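Local coordinates for VP5 (Halorubrum pleomorphic virus 6, PDB 6QGL), which is an envelope protein of a haloarchaeal virus that probably mediates fusion of the viral membrane with that of the host cell, at residues 81-86 / 102-107; 336-341 / 447-452; 358-363 / 425-430; 77-82 / 241-246. All blocks are in the same frame, centred on the assembly; numbering follows the deposited sequence.

Interaction 1: 81-86 / 102-107; sequences TEAKIA and SAANSA
Ala83 and Ala104 meet backbone to backbone at the tightest point of a close-packed antiparallel helical hairpin, formed as helix 73-92 turns back into helix 97-140. The short segments run at 153° to one another with their axes only 7.5 Å apart, a spacing that alanine allows because only methyl groups stand between the backbones at this crossing. The CA atoms of Ala83 and Ala104 are 4.1 Å apart, and the methyl of each residue rests on the carbonyl oxygen of the other. Ala104 CA adds a bent CA-H...O contact to Ala83 O, at 3.6 Å. No conventional hydrogen bond links the segments; contact is by van der Waals packing and this CA-H...O approach. On the inner side Ile250 of helix 229-257 covers both alanines, and these two residues are buried.

The outer side is less deeply buried, and several of its contacts are longer. Ala86 directs its CB at the partner helix, where its methyl lies 4.3 Å from Ala107 CB; Ala86, Ala103 and Ala107 are all partly exposed. Glu82 reaches along this side with an extended chain, its CG anti to the backbone N (chi1 -156°), which lays the aliphatic part and the carboxylate against Ala107. The carboxylate has a long, weak ion pair with Arg275. Its two oxygens approach Ala107 differently: Glu82 OE1 comes to 3.6 Å from Ala107 O, whereas Glu82 OE2 lies 3.9 Å from Ala107 CB.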
loop_
_atom_site.group_PDB
_atom_site.type_symbol
_atom_site.label_atom_id
_atom_site.label_comp_id
_atom_site.label_asym_id
_atom_site.label_seq_id
_atom_site.Cartn_x
_atom_site.Cartn_y
_atom_site.Cartn_z
ATOM N N THR A 81 -3.506 -8.669 21.905
ATOM C CA THR A 81 -2.852 -7.812 22.905
ATOM C C THR A 81 -3.908 -6.993 23.638
ATOM O O THR A 81 -4.029 -7.094 24.858
ATOM C CB THR A 81 -1.794 -6.882 22.263
ATOM O OG1 THR A 81 -0.897 -7.633 21.450
ATOM C CG2 THR A 81 -0.997 -6.089 23.296
ATOM N N GLU A 82 -4.712 -6.245 22.869
ATOM C CA GLU A 82 -5.747 -5.346 23.367
ATOM C C GLU A 82 -6.829 -6.049 24.189
ATOM O O GLU A 82 -7.179 -5.560 25.264
ATOM C CB GLU A 82 -6.358 -4.533 22.219
ATOM C CG GLU A 82 -6.992 -3.222 22.674
ATOM C CD GLU A 82 -7.972 -2.559 21.719
ATOM O OE1 GLU A 82 -7.922 -2.855 20.503
ATOM O OE2 GLU A 82 -8.781 -1.724 22.187
ATOM N N ALA A 83 -7.332 -7.197 23.702
ATOM C CA ALA A 83 -8.361 -7.977 24.389
ATOM C C ALA A 83 -7.853 -8.646 25.661
ATOM O O ALA A 83 -8.588 -8.684 26.651
ATOM C CB ALA A 83 -8.938 -9.011 23.460
ATOM N N LYS A 84 -6.612 -9.182 25.637
ATOM C CA LYS A 84 -6.008 -9.840 26.801
ATOM C C LYS A 84 -5.808 -8.868 27.942
ATOM O O LYS A 84 -6.126 -9.211 29.075
ATOM C CB LYS A 84 -4.693 -10.532 26.452
ATOM C CG LYS A 84 -4.912 -11.922 25.962
ATOM C CD LYS A 84 -3.624 -12.491 25.419
ATOM C CE LYS A 84 -3.875 -13.818 24.750
ATOM N NZ LYS A 84 -2.619 -14.482 24.350
ATOM N N ILE A 85 -5.335 -7.642 27.641
ATOM C CA ILE A 85 -5.145 -6.558 28.619
ATOM C C ILE A 85 -6.487 -6.235 29.297
ATOM O O ILE A 85 -6.551 -6.216 30.525
ATOM C CB ILE A 85 -4.469 -5.313 27.969
ATOM C CG1 ILE A 85 -3.000 -5.624 27.618
ATOM C CG2 ILE A 85 -4.586 -4.055 28.855
ATOM C CD1 ILE A 85 -2.389 -4.753 26.587
ATOM N N ALA A 86 -7.558 -6.051 28.498
ATOM C CA ALA A 86 -8.918 -5.775 28.974
ATOM C C ALA A 86 -9.435 -6.906 29.874
ATOM O O ALA A 86 -10.072 -6.628 30.893
ATOM C CB ALA A 86 -9.853 -5.576 27.791
ATOM N N SER A 102 -16.653 -9.897 28.286
ATOM C CA SER A 102 -17.322 -8.664 27.876
ATOM C C SER A 102 -16.295 -7.561 27.624
ATOM O O SER A 102 -16.365 -6.903 26.589
ATOM C CB SER A 102 -18.332 -8.221 28.934
ATOM O OG SER A 102 -19.210 -7.228 28.432
ATOM N N ALA A 103 -15.320 -7.389 28.546
ATOM C CA ALA A 103 -14.265 -6.380 28.418
ATOM C C ALA A 103 -13.333 -6.691 27.250
ATOM O O ALA A 103 -12.975 -5.778 26.505
ATOM C CB ALA A 103 -13.474 -6.275 29.705
ATOM N N ALA A 104 -12.973 -7.979 27.074
ATOM C CA ALA A 104 -12.103 -8.448 25.996
ATOM C C ALA A 104 -12.760 -8.282 24.632
ATOM O O ALA A 104 -12.117 -7.775 23.715
ATOM C CB ALA A 104 -11.729 -9.900 26.222
ATOM N N ASN A 105 -14.041 -8.685 24.503
ATOM C CA ASN A 105 -14.777 -8.575 23.246
ATOM C C ASN A 105 -15.151 -7.145 22.904
ATOM O O ASN A 105 -15.267 -6.840 21.717
ATOM C CB ASN A 105 -15.987 -9.500 23.209
ATOM C CG ASN A 105 -15.638 -10.965 23.188
ATOM O OD1 ASN A 105 -14.855 -11.445 22.353
ATOM N ND2 ASN A 105 -16.238 -11.709 24.096
ATOM N N SER A 106 -15.296 -6.256 23.919
ATOM C CA SER A 106 -15.574 -4.835 23.680
ATOM C C SER A 106 -14.341 -4.189 23.050
ATOM O O SER A 106 -14.481 -3.300 22.212
ATOM C CB SER A 106 -15.954 -4.114 24.965
ATOM O OG SER A 106 -17.223 -4.543 25.430
ATOM N N ALA A 107 -13.134 -4.667 23.426
ATOM C CA ALA A 107 -11.868 -4.205 22.864
ATOM C C ALA A 107 -11.765 -4.658 21.404
ATOM O O ALA A 107 -11.425 -3.836 20.551
ATOM C CB ALA A 107 -10.703 -4.743 23.674
#

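Interaction 2: 336-341 / 447-452; sequences QTYDPS and FTVDKL
Tyr338 lays its CB over one face of the Phe447 ring, and the two aromatic side chains share one side of an antiparallel strand pair. The methylene lies 26° off the ring normal, with Tyr338 CB 4.1 Å from the centroid of the Phe447 ring, a CH-pi contact. The rings themselves meet obliquely, their planes inclined at 41°. Phe447 CG stands between the backbone N and the carbonyl carbon (chi1 62°), which swings the ring across toward the partner strand. There Pro340 CG meets the ring edge at CE2, near the ring plane, while Val449 CG2 lies at the edge of the Tyr338 ring, 4.2 Å from Tyr338 CE2. Ile309 of strand 305-311 packs against both Phe447 and Val449, and Tyr338 OH is hydrogen-bonded to Ser333 N.

The other side of the pair carries Thr337 and Thr448, which lie side by side and point the same way. Both threonines have CG2 anti to the carbonyl carbon, so methyl meets methyl.

Three backbone bonds fix this register. Tyr338 and Phe447 form a hydrogen-bonded pair with two nearly straight bonds, the shorter being 2.8 Å from Tyr338 N to Phe447 O; Val449 N to Gln336 O, at 3.1 Å, adds the third. From Asp339 the chain leaves the strand in an Asx turn, Asp339 OD1 accepting from Ser341 N. A two-residue strand, 337-338, thereby closes one edge of a six-stranded antiparallel sheet by pairing with strand 447-454.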
loop_
_atom_site.group_PDB
_atom_site.type_symbol
_atom_site.label_atom_id
_atom_site.label_comp_id
_atom_site.label_asym_id
_atom_site.label_seq_id
_atom_site.Cartn_x
_atom_site.Cartn_y
_atom_site.Cartn_z
ATOM N N GLN A 336 24.266 -11.765 -3.162
ATOM C CA GLN A 336 23.201 -12.629 -3.674
ATOM C C GLN A 336 22.074 -11.847 -4.354
ATOM O O GLN A 336 21.805 -10.700 -3.992
ATOM C CB GLN A 336 22.641 -13.525 -2.553
ATOM C CG GLN A 336 23.608 -14.594 -2.046
ATOM C CD GLN A 336 23.805 -15.715 -3.035
ATOM O OE1 GLN A 336 22.911 -16.537 -3.269
ATOM N NE2 GLN A 336 24.982 -15.774 -3.636
ATOM N N THR A 337 21.413 -12.494 -5.333
ATOM C CA THR A 337 20.298 -11.961 -6.126
ATOM C C THR A 337 19.000 -12.660 -5.683
ATOM O O THR A 337 18.954 -13.894 -5.665
ATOM C CB THR A 337 20.568 -12.172 -7.639
ATOM O OG1 THR A 337 20.365 -13.543 -7.986
ATOM C CG2 THR A 337 21.974 -11.767 -8.056
ATOM N N TYR A 338 17.957 -11.884 -5.331
ATOM C CA TYR A 338 16.681 -12.445 -4.866
ATOM C C TYR A 338 15.478 -12.013 -5.691
ATOM O O TYR A 338 15.347 -10.834 -6.018
ATOM C CB TYR A 338 16.439 -12.100 -3.387
ATOM C CG TYR A 338 17.489 -12.648 -2.447
ATOM C CD1 TYR A 338 17.433 -13.966 -1.999
ATOM C CD2 TYR A 338 18.534 -11.849 -1.996
ATOM C CE1 TYR A 338 18.398 -14.478 -1.134
ATOM C CE2 TYR A 338 19.503 -12.348 -1.126
ATOM C CZ TYR A 338 19.433 -13.666 -0.700
ATOM O OH TYR A 338 20.384 -14.169 0.153
ATOM N N ASP A 339 14.582 -12.966 -5.996
ATOM C CA ASP A 339 13.346 -12.681 -6.717
ATOM C C ASP A 339 12.193 -12.818 -5.729
ATOM O O ASP A 339 11.917 -13.932 -5.282
ATOM C CB ASP A 339 13.154 -13.604 -7.938
ATOM C CG ASP A 339 11.929 -13.304 -8.799
ATOM O OD1 ASP A 339 11.207 -12.319 -8.500
ATOM O OD2 ASP A 339 11.689 -14.055 -9.767
ATOM N N PRO A 340 11.508 -11.701 -5.393
ATOM C CA PRO A 340 10.410 -11.759 -4.411
ATOM C C PRO A 340 9.159 -12.519 -4.832
ATOM O O PRO A 340 8.303 -12.767 -3.981
ATOM C CB PRO A 340 10.103 -10.288 -4.124
ATOM C CG PRO A 340 11.281 -9.534 -4.636
ATOM C CD PRO A 340 11.758 -10.311 -5.808
ATOM N N SER A 341 9.049 -12.897 -6.118
ATOM C CA SER A 341 7.904 -13.659 -6.623
ATOM C C SER A 341 7.942 -15.113 -6.126
ATOM O O SER A 341 6.891 -15.749 -6.012
ATOM C CB SER A 341 7.844 -13.604 -8.147
ATOM O OG SER A 341 8.950 -14.252 -8.752
ATOM N N PHE A 447 16.051 -8.128 -7.090
ATOM C CA PHE A 447 17.016 -7.208 -6.498
ATOM C C PHE A 447 18.281 -7.947 -6.079
ATOM O O PHE A 447 18.234 -9.147 -5.801
ATOM C CB PHE A 447 16.395 -6.484 -5.285
ATOM C CG PHE A 447 15.970 -7.353 -4.117
ATOM C CD1 PHE A 447 16.888 -7.739 -3.143
ATOM C CD2 PHE A 447 14.643 -7.729 -3.955
ATOM C CE1 PHE A 447 16.496 -8.530 -2.060
ATOM C CE2 PHE A 447 14.249 -8.510 -2.861
ATOM C CZ PHE A 447 15.178 -8.907 -1.923
ATOM N N THR A 448 19.407 -7.224 -6.007
ATOM C CA THR A 448 20.680 -7.790 -5.553
ATOM C C THR A 448 21.170 -6.971 -4.359
ATOM O O THR A 448 21.173 -5.737 -4.417
ATOM C CB THR A 448 21.722 -7.904 -6.690
ATOM O OG1 THR A 448 22.133 -6.611 -7.101
ATOM C CG2 THR A 448 21.202 -8.619 -7.899
ATOM N N VAL A 449 21.546 -7.659 -3.269
ATOM C CA VAL A 449 22.048 -7.028 -2.047
ATOM C C VAL A 449 23.542 -6.763 -2.256
ATOM O O VAL A 449 24.327 -7.708 -2.281
ATOM C CB VAL A 449 21.762 -7.882 -0.775
ATOM C CG1 VAL A 449 22.217 -7.162 0.493
ATOM C CG2 VAL A 449 20.286 -8.264 -0.676
ATOM N N ASP A 450 23.923 -5.488 -2.461
ATOM C CA ASP A 450 25.317 -5.100 -2.702
ATOM C C ASP A 450 26.167 -5.242 -1.446
ATOM O O ASP A 450 27.121 -6.023 -1.438
ATOM C CB ASP A 450 25.414 -3.670 -3.273
ATOM C CG ASP A 450 24.698 -3.466 -4.592
ATOM O OD1 ASP A 450 24.870 -4.311 -5.498
ATOM O OD2 ASP A 450 23.984 -2.449 -4.728
ATOM N N LYS A 451 25.809 -4.502 -0.382
ATOM C CA LYS A 451 26.519 -4.517 0.894
ATOM C C LYS A 451 25.565 -4.377 2.081
ATOM O O LYS A 451 24.486 -3.791 1.948
ATOM C CB LYS A 451 27.629 -3.438 0.931
ATOM C CG LYS A 451 27.138 -1.990 0.843
ATOM C CD LYS A 451 28.276 -0.984 0.915
ATOM C CE LYS A 451 27.768 0.435 0.850
ATOM N NZ LYS A 451 28.875 1.424 0.917
ATOM N N LEU A 452 25.976 -4.918 3.240
ATOM C CA LEU A 452 25.233 -4.848 4.496
ATOM C C LEU A 452 26.104 -4.144 5.533
ATOM O O LEU A 452 27.120 -4.688 5.969
ATOM C CB LEU A 452 24.798 -6.247 4.972
ATOM C CG LEU A 452 23.645 -6.894 4.203
ATOM C CD1 LEU A 452 23.646 -8.395 4.384
ATOM C CD2 LEU A 452 22.311 -6.317 4.626
#

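Interaction 3: 358-363 / 425-430; sequences GPWDAI and DSARFV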
loop_
_atom_site.group_PDB
_atom_site.type_symbol
_atom_site.label_atom_id
_atom_site.label_comp_id
_atom_site.label_asym_id
_atom_site.label_seq_id
_atom_site.Cartn_x
_atom_site.Cartn_y
_atom_site.Cartn_z
ATOM N N GLY A 358 20.957 5.770 -10.407
ATOM C CA GLY A 358 21.314 4.678 -11.306
ATOM C C GLY A 358 21.717 5.134 -12.697
ATOM O O GLY A 358 21.423 6.270 -13.079
ATOM N N PRO A 359 22.383 4.269 -13.498
ATOM C CA PRO A 359 22.792 4.689 -14.848
ATOM C C PRO A 359 21.657 4.656 -15.867
ATOM O O PRO A 359 20.813 3.756 -15.836
ATOM C CB PRO A 359 23.908 3.696 -15.216
ATOM C CG PRO A 359 24.087 2.794 -14.011
ATOM C CD PRO A 359 22.829 2.893 -13.218
ATOM N N TRP A 360 21.648 5.646 -16.773
ATOM C CA TRP A 360 20.660 5.768 -17.840
ATOM C C TRP A 360 21.339 5.492 -19.188
ATOM O O TRP A 360 21.853 6.410 -19.832
ATOM C CB TRP A 360 19.985 7.150 -17.807
ATOM C CG TRP A 360 18.832 7.254 -18.753
ATOM C CD1 TRP A 360 18.861 7.723 -20.033
ATOM C CD2 TRP A 360 17.496 6.793 -18.525
ATOM N NE1 TRP A 360 17.617 7.611 -20.607
ATOM C CE2 TRP A 360 16.756 7.049 -19.701
ATOM C CE3 TRP A 360 16.843 6.203 -17.431
ATOM C CZ2 TRP A 360 15.396 6.740 -19.813
ATOM C CZ3 TRP A 360 15.496 5.895 -17.544
ATOM C CH2 TRP A 360 14.786 6.163 -18.723
ATOM N N ASP A 361 21.362 4.211 -19.592
ATOM C CA ASP A 361 21.996 3.756 -20.831
ATOM C C ASP A 361 21.108 3.910 -22.076
ATOM O O ASP A 361 21.626 3.874 -23.196
ATOM C CB ASP A 361 22.503 2.304 -20.689
ATOM C CG ASP A 361 23.457 2.050 -19.529
ATOM O OD1 ASP A 361 24.234 2.969 -19.180
ATOM O OD2 ASP A 361 23.439 0.928 -18.983
ATOM N N ALA A 362 19.783 4.093 -21.883
ATOM C CA ALA A 362 18.808 4.249 -22.969
ATOM C C ALA A 362 18.746 5.708 -23.473
ATOM O O ALA A 362 17.720 6.380 -23.338
ATOM C CB ALA A 362 17.436 3.768 -22.508
ATOM N N ILE A 363 19.861 6.182 -24.061
ATOM C CA ILE A 363 20.023 7.547 -24.571
ATOM C C ILE A 363 20.777 7.571 -25.914
ATOM O O ILE A 363 21.740 6.822 -26.095
ATOM C CB ILE A 363 20.681 8.457 -23.476
ATOM C CG1 ILE A 363 20.637 9.958 -23.857
ATOM C CG2 ILE A 363 22.111 7.999 -23.097
ATOM C CD1 ILE A 363 20.783 10.916 -22.697
ATOM N N ASP A 425 28.187 11.797 -23.419
ATOM C CA ASP A 425 29.309 11.034 -22.870
ATOM C C ASP A 425 28.749 9.914 -21.985
ATOM O O ASP A 425 29.153 8.757 -22.113
ATOM C CB ASP A 425 30.236 11.957 -22.054
ATOM C CG ASP A 425 31.512 11.291 -21.576
ATOM O OD1 ASP A 425 32.408 11.053 -22.416
ATOM O OD2 ASP A 425 31.620 11.020 -20.361
ATOM N N SER A 426 27.804 10.277 -21.100
ATOM C CA SER A 426 27.114 9.400 -20.158
ATOM C C SER A 426 25.872 10.107 -19.622
ATOM O O SER A 426 25.756 11.331 -19.738
ATOM C CB SER A 426 28.036 9.021 -18.998
ATOM O OG SER A 426 28.581 10.164 -18.359
ATOM N N ALA A 427 24.942 9.329 -19.041
ATOM C CA ALA A 427 23.711 9.827 -18.431
ATOM C C ALA A 427 23.336 8.964 -17.239
ATOM O O ALA A 427 23.527 7.746 -17.273
ATOM C CB ALA A 427 22.576 9.840 -19.444
ATOM N N ARG A 428 22.824 9.596 -16.179
ATOM C CA ARG A 428 22.384 8.908 -14.967
ATOM C C ARG A 428 21.123 9.551 -14.408
ATOM O O ARG A 428 20.936 10.758 -14.566
ATOM C CB ARG A 428 23.507 8.845 -13.904
ATOM C CG ARG A 428 23.901 10.178 -13.266
ATOM C CD ARG A 428 24.629 9.961 -11.956
ATOM N NE ARG A 428 24.783 11.204 -11.201
ATOM C CZ ARG A 428 24.838 11.274 -9.875
ATOM N NH1 ARG A 428 24.969 12.447 -9.272
ATOM N NH2 ARG A 428 24.726 10.175 -9.141
ATOM N N PHE A 429 20.254 8.758 -13.769
ATOM C CA PHE A 429 19.046 9.299 -13.154
ATOM C C PHE A 429 19.255 9.435 -11.656
ATOM O O PHE A 429 19.841 8.553 -11.032
ATOM C CB PHE A 429 17.787 8.480 -13.496
ATOM C CG PHE A 429 17.785 7.037 -13.050
ATOM C CD1 PHE A 429 18.277 6.036 -13.879
ATOM C CD2 PHE A 429 17.232 6.670 -11.829
ATOM C CE1 PHE A 429 18.264 4.697 -13.474
ATOM C CE2 PHE A 429 17.221 5.332 -11.424
ATOM C CZ PHE A 429 17.733 4.355 -12.251
ATOM N N VAL A 430 18.838 10.574 -11.099
ATOM C CA VAL A 430 18.960 10.909 -9.675
ATOM C C VAL A 430 17.586 11.455 -9.227
ATOM O O VAL A 430 16.836 11.954 -10.068
ATOM C CB VAL A 430 20.128 11.921 -9.449
ATOM C CG1 VAL A 430 20.234 12.369 -7.992
ATOM C CG2 VAL A 430 21.461 11.351 -9.923
#
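Gly358 lies flat against the Phe429 ring, its CA 3.9 Å from the centroid of that ring in a CH-pi contact. Phe429 CG occupies the crowded position between backbone N and carbonyl carbon (chi1 61°), which folds the ring back over the neighbouring strand, where glycine has no side chain to obstruct it. Two backbone bonds lock the pair, the shorter running 2.8 Å from Phe429 N to Gly358 O. Further along, Trp360 N gives a bond to Ala427 O, meeting it from above the carbonyl plane. The Trp360 and Phe429 side chains cross at about a right angle, Phe429 CD1 meeting the indole edge at Trp360 CE3, 3.8 Å away, and Ala427 CB fits between Trp360 and Ile363 CD1.

In the next shell, Tyr379 makes edge-to-face contacts with both Phe429 and Trp360, while Ile374 and Ile384 touch the indole. Arg428, extended, forms salt bridges with Glu357 and Glu385, one from each flanking strand. Around this pair of strands, aromatic and apolar groups thus lie on one side of strand 422-431 and the Arg428 ion pairs on the other, where two carboxylates probably keep the arginine's positive charge balanced.

Interaction 4: 77-82 / 241-246; sequences HTAYTE and TVFQNV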
loop_
_atom_site.group_PDB
_atom_site.type_symbol
_atom_site.label_atom_id
_atom_site.label_comp_id
_atom_site.label_asym_id
_atom_site.label_seq_id
_atom_site.Cartn_x
_atom_site.Cartn_y
_atom_site.Cartn_z
ATOM N N HIS A 77 -2.586 -10.324 16.149
ATOM C CA HIS A 77 -1.653 -10.078 17.252
ATOM C C HIS A 77 -2.084 -8.835 18.042
ATOM O O HIS A 77 -2.172 -8.900 19.267
ATOM C CB HIS A 77 -0.217 -9.923 16.711
ATOM C CG HIS A 77 0.843 -9.809 17.766
ATOM N ND1 HIS A 77 1.220 -10.900 18.534
ATOM C CD2 HIS A 77 1.599 -8.745 18.122
ATOM C CE1 HIS A 77 2.173 -10.460 19.340
ATOM N NE2 HIS A 77 2.437 -9.171 19.128
ATOM N N THR A 78 -2.388 -7.727 17.327
ATOM C CA THR A 78 -2.849 -6.445 17.882
ATOM C C THR A 78 -4.168 -6.640 18.637
ATOM O O THR A 78 -4.322 -6.115 19.744
ATOM C CB THR A 78 -2.994 -5.389 16.757
ATOM O OG1 THR A 78 -1.790 -5.330 15.994
ATOM C CG2 THR A 78 -3.321 -3.993 17.287
ATOM N N ALA A 79 -5.107 -7.400 18.038
ATOM C CA ALA A 79 -6.416 -7.686 18.621
ATOM C C ALA A 79 -6.304 -8.549 19.878
ATOM O O ALA A 79 -7.064 -8.329 20.820
ATOM C CB ALA A 79 -7.316 -8.348 17.596
ATOM N N TYR A 80 -5.340 -9.503 19.903
ATOM C CA TYR A 80 -5.089 -10.369 21.058
ATOM C C TYR A 80 -4.502 -9.549 22.200
ATOM O O TYR A 80 -4.945 -9.716 23.334
ATOM C CB TYR A 80 -4.115 -11.510 20.715
ATOM C CG TYR A 80 -4.728 -12.845 20.343
ATOM C CD1 TYR A 80 -5.521 -13.548 21.248
ATOM C CD2 TYR A 80 -4.406 -13.468 19.142
ATOM C CE1 TYR A 80 -6.056 -14.796 20.923
ATOM C CE2 TYR A 80 -4.921 -14.720 18.812
ATOM C CZ TYR A 80 -5.747 -15.379 19.705
ATOM O OH TYR A 80 -6.251 -16.611 19.368
ATOM N N THR A 81 -3.506 -8.669 21.905
ATOM C CA THR A 81 -2.852 -7.812 22.905
ATOM C C THR A 81 -3.908 -6.993 23.638
ATOM O O THR A 81 -4.029 -7.094 24.858
ATOM C CB THR A 81 -1.794 -6.882 22.263
ATOM O OG1 THR A 81 -0.897 -7.633 21.450
ATOM C CG2 THR A 81 -0.997 -6.089 23.296
ATOM N N GLU A 82 -4.712 -6.245 22.869
ATOM C CA GLU A 82 -5.747 -5.346 23.367
ATOM C C GLU A 82 -6.829 -6.049 24.189
ATOM O O GLU A 82 -7.179 -5.560 25.264
ATOM C CB GLU A 82 -6.358 -4.533 22.219
ATOM C CG GLU A 82 -6.992 -3.222 22.674
ATOM C CD GLU A 82 -7.972 -2.559 21.719
ATOM O OE1 GLU A 82 -7.922 -2.855 20.503
ATOM O OE2 GLU A 82 -8.781 -1.724 22.187
ATOM N N THR A 241 -11.457 -14.085 8.820
ATOM C CA THR A 241 -10.666 -15.171 9.394
ATOM C C THR A 241 -9.951 -14.694 10.657
ATOM O O THR A 241 -10.078 -15.326 11.705
ATOM C CB THR A 241 -9.677 -15.735 8.340
ATOM O OG1 THR A 241 -10.399 -16.136 7.175
ATOM C CG2 THR A 241 -8.862 -16.908 8.864
ATOM N N VAL A 242 -9.230 -13.573 10.547
ATOM C CA VAL A 242 -8.451 -12.944 11.607
ATOM C C VAL A 242 -9.318 -12.617 12.828
ATOM O O VAL A 242 -8.972 -13.053 13.921
ATOM C CB VAL A 242 -7.665 -11.725 11.047
ATOM C CG1 VAL A 242 -7.239 -10.753 12.143
ATOM C CG2 VAL A 242 -6.458 -12.190 10.242
ATOM N N PHE A 243 -10.454 -11.918 12.650
ATOM C CA PHE A 243 -11.305 -11.564 13.787
ATOM C C PHE A 243 -12.116 -12.746 14.353
ATOM O O PHE A 243 -12.482 -12.711 15.533
ATOM C CB PHE A 243 -12.189 -10.365 13.462
ATOM C CG PHE A 243 -11.405 -9.083 13.289
ATOM C CD1 PHE A 243 -10.767 -8.482 14.370
ATOM C CD2 PHE A 243 -11.298 -8.481 12.043
ATOM C CE1 PHE A 243 -10.041 -7.298 14.203
ATOM C CE2 PHE A 243 -10.581 -7.292 11.879
ATOM C CZ PHE A 243 -9.954 -6.711 12.957
ATOM N N GLN A 244 -12.328 -13.810 13.551
ATOM C CA GLN A 244 -12.995 -15.018 14.038
ATOM C C GLN A 244 -12.021 -15.751 14.964
ATOM O O GLN A 244 -12.407 -16.152 16.065
ATOM C CB GLN A 244 -13.445 -15.928 12.874
ATOM C CG GLN A 244 -14.198 -17.186 13.342
ATOM C CD GLN A 244 -15.049 -17.856 12.291
ATOM O OE1 GLN A 244 -15.067 -17.479 11.109
ATOM N NE2 GLN A 244 -15.777 -18.883 12.710
ATOM N N ASN A 245 -10.745 -15.870 14.524
ATOM C CA ASN A 245 -9.658 -16.506 15.266
ATOM C C ASN A 245 -9.388 -15.816 16.601
ATOM O O ASN A 245 -9.120 -16.509 17.576
ATOM C CB ASN A 245 -8.375 -16.571 14.428
ATOM C CG ASN A 245 -8.416 -17.497 13.228
ATOM O OD1 ASN A 245 -9.264 -18.389 13.098
ATOM N ND2 ASN A 245 -7.482 -17.298 12.312
ATOM N N VAL A 246 -9.464 -14.463 16.646
ATOM C CA VAL A 246 -9.243 -13.665 17.862
ATOM C C VAL A 246 -10.349 -13.940 18.880
ATOM O O VAL A 246 -10.041 -14.238 20.030
ATOM C CB VAL A 246 -9.077 -12.143 17.581
ATOM C CG1 VAL A 246 -8.956 -11.345 18.872
ATOM C CG2 VAL A 246 -7.873 -11.876 16.699
#
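With CG1 anti to the backbone N (chi1 176°) and CG2 anti to the carbonyl carbon, Val246 turns both methyls onto the CB of Ala79. Tyr80 has a less usual chi1 of -96°, which brings the end of its ring beside the backbone of Asn245 and Val246. The valine contacts are close and nearly even: Ala79 CB is 3.6 Å from Val246 CG1 and 3.7 Å from Val246 CG2. Phe243, one turn earlier, brings only its CE1 corner to the same alanine methyl, 4.5 Å from Ala79 CB. This is apolar packing between helix 73-92 and helix 229-257 in the helical part of the envelope protein; the short segments run roughly parallel, at 29°, with axes 9.7 Å apart. Tyr111 of helix 97-140 also touches Ala79, bringing a third helix to the seam, and the Tyr80 side chain touches Gln472 in a loop from much later in the chain. At the margin, Asn245 ND2 is hydrogen-bonded to Glu76 OE2, a polar tie between the same two helices.

How the interactions relate
Interactions 1 and 4 share helix 73-92, which meets helix 229-257 roughly parallel at 77-82, then helix 97-140 antiparallel at 81-86; their centres lie 10 Å apart, and Thr81 and Glu82 belong to both. All four of their segments belong to the N-terminal envelope-protein region. Interactions 2 and 3 come later in the chain and join strands of two antiparallel sheets, their centres 22 Å apart, with the segments of interaction 3 lying in sequence between those of interaction 2. Interactions 1 and 3 lie on opposite sides of the chain's centre, 56 Å between centres. Helix packing is thus sampled in the earlier part of the chain and strand pairing in the later, strand-rich part.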